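Local coordinates for protein putative hydrolase (PDB 4X00) that is a putative aryl esterase of the alpha/beta hydrolase fold, probably hydrolysing ester bonds through a serine nucleophile, at residues D20-A25 and R70-G76. Residues are numbered along the deposited sequence.
Sequences DGVVLA and RGHGLSG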
loop_
_atom_site.group_PDB
_atom_site.type_symbol
_atom_site.label_atom_id
_atom_site.label_comp_id
_atom_site.label_asym_id
_atom_site.label_seq_id
_atom_site.Cartn_x
_atom_site.Cartn_y
_atom_site.Cartn_z
ATOM N N ASP A 20 15.702 -3.253 12.048
ATOM C CA ASP A 20 16.904 -3.745 11.389
ATOM C C ASP A 20 17.824 -2.599 10.974
ATOM O O ASP A 20 18.827 -2.815 10.282
ATOM C CB ASP A 20 16.569 -4.672 10.187
ATOM C CG ASP A 20 15.897 -3.964 9.033
ATOM O OD1 ASP A 20 15.326 -2.885 9.259
ATOM O OD2 ASP A 20 15.939 -4.501 7.893
ATOM N N GLY A 21 17.493 -1.383 11.411
ATOM C CA GLY A 21 18.358 -0.234 11.196
ATOM C C GLY A 21 18.010 0.581 9.960
ATOM O O GLY A 21 18.622 1.626 9.748
ATOM N N VAL A 22 17.059 0.123 9.136
ATOM C CA VAL A 22 16.668 0.866 7.939
ATOM C C VAL A 22 15.920 2.131 8.371
ATOM O O VAL A 22 15.053 2.070 9.239
ATOM C CB VAL A 22 15.800 -0.021 7.022
ATOM C CG1 VAL A 22 15.132 0.775 5.910
ATOM C CG2 VAL A 22 16.683 -1.099 6.414
ATOM N N VAL A 23 16.272 3.270 7.797
ATOM C CA VAL A 23 15.623 4.536 8.141
ATOM C C VAL A 23 14.488 4.844 7.159
ATOM O O VAL A 23 14.699 4.850 5.946
ATOM C CB VAL A 23 16.654 5.702 8.153
ATOM C CG1 VAL A 23 15.949 7.016 8.366
ATOM C CG2 VAL A 23 17.665 5.491 9.264
ATOM N N LEU A 24 13.298 5.042 7.690
ATOM C CA LEU A 24 12.107 5.310 6.896
ATOM C C LEU A 24 11.816 6.781 6.863
ATOM O O LEU A 24 11.858 7.441 7.896
ATOM C CB LEU A 24 10.925 4.568 7.497
ATOM C CG LEU A 24 11.165 3.068 7.637
ATOM C CD1 LEU A 24 10.146 2.453 8.599
ATOM C CD2 LEU A 24 11.195 2.378 6.267
ATOM N N ALA A 25 11.509 7.284 5.671
ATOM C CA ALA A 25 11.094 8.674 5.487
ATOM C C ALA A 25 9.592 8.766 5.735
ATOM O O ALA A 25 8.820 8.106 5.047
ATOM C CB ALA A 25 11.436 9.142 4.084
ATOM N N ARG A 70 10.496 0.590 2.627
ATOM C CA ARG A 70 11.887 0.237 2.376
ATOM C C ARG A 70 12.078 -0.017 0.880
ATOM O O ARG A 70 11.208 -0.567 0.182
ATOM C CB ARG A 70 12.317 -0.992 3.195
ATOM C CG ARG A 70 11.593 -2.303 2.872
ATOM C CD ARG A 70 12.231 -3.497 3.657
ATOM N NE ARG A 70 12.339 -3.118 5.068
ATOM C CZ ARG A 70 13.403 -3.334 5.830
ATOM N NH1 ARG A 70 13.434 -2.834 7.043
ATOM N NH2 ARG A 70 14.434 -4.068 5.377
ATOM N N GLY A 71 13.235 0.403 0.371
ATOM C CA GLY A 71 13.517 0.236 -1.052
ATOM C C GLY A 71 12.890 1.256 -1.974
ATOM O O GLY A 71 13.112 1.173 -3.180
ATOM N N HIS A 72 12.110 2.186 -1.426
ATOM C CA HIS A 72 11.339 3.156 -2.197
ATOM C C HIS A 72 11.594 4.588 -1.774
ATOM O O HIS A 72 12.016 4.849 -0.642
ATOM C CB HIS A 72 9.836 2.869 -2.019
ATOM C CG HIS A 72 9.354 1.595 -2.662
ATOM N ND1 HIS A 72 9.522 0.344 -2.095
ATOM C CD2 HIS A 72 8.634 1.406 -3.798
ATOM C CE1 HIS A 72 8.939 -0.560 -2.874
ATOM N NE2 HIS A 72 8.398 0.059 -3.918
ATOM N N GLY A 73 11.318 5.526 -2.686
ATOM C CA GLY A 73 11.299 6.938 -2.340
ATOM C C GLY A 73 12.599 7.402 -1.711
ATOM O O GLY A 73 13.690 7.173 -2.277
ATOM N N LEU A 74 12.509 7.992 -0.514
ATOM C CA LEU A 74 13.689 8.454 0.229
ATOM C C LEU A 74 13.945 7.616 1.472
ATOM O O LEU A 74 14.762 8.007 2.326
ATOM C CB LEU A 74 13.554 9.947 0.575
ATOM C CG LEU A 74 13.402 10.865 -0.653
ATOM C CD1 LEU A 74 13.350 12.352 -0.203
ATOM C CD2 LEU A 74 14.473 10.610 -1.720
ATOM N N SER A 75 13.321 6.445 1.558
ATOM C CA SER A 75 13.649 5.518 2.629
ATOM C C SER A 75 14.935 4.748 2.322
ATOM O O SER A 75 15.436 4.743 1.182
ATOM C CB SER A 75 12.505 4.557 2.895
ATOM O OG SER A 75 11.476 5.244 3.599
ATOM N N GLY A 76 15.483 4.089 3.339
ATOM C CA GLY A 76 16.681 3.288 3.138
ATOM C C GLY A 76 16.453 2.154 2.148
ATOM O O GLY A 76 15.330 1.615 1.998
HETATM O O HOH W 1 16.050 7.345 4.831
#
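Asp20, in the turn leading into the strand, meets Arg70 in a two-pronged salt bridge: NH1 of Arg70 lies 2.9 Å from OD1 of Asp20, and NH2 of Arg70 3.0 Å from OD2 of Asp20. Gly21 makes the turn with a positive phi, and Val22 then lays CG1 over one face of the Arg70 guanidinium. The carbonyl of Val23 accepts a hydrogen bond from the Gly76 amide (N to O 2.8 Å), and a water donates to both the Val23 and Leu74 carbonyls. OG of Ser75 accepts a hydrogen bond from Ala25 N (2.9 Å) and donates one to Asp68 O, while Ala25 CB packs 4.2 Å from Leu74 CB. The loop doubles back through a type II' beta turn, His72 to Ser75, and a Gly71 N to Gly76 O hydrogen bond (2.9 Å). Strand 23-30, between strands 12-17 and 63-67 of the hydrolase sheet, is thus tied to the loop following 63-67; helix 87-100 backs Leu24 and adds salt bridges from Asp93 to Arg70 and Arg89 to Asp20.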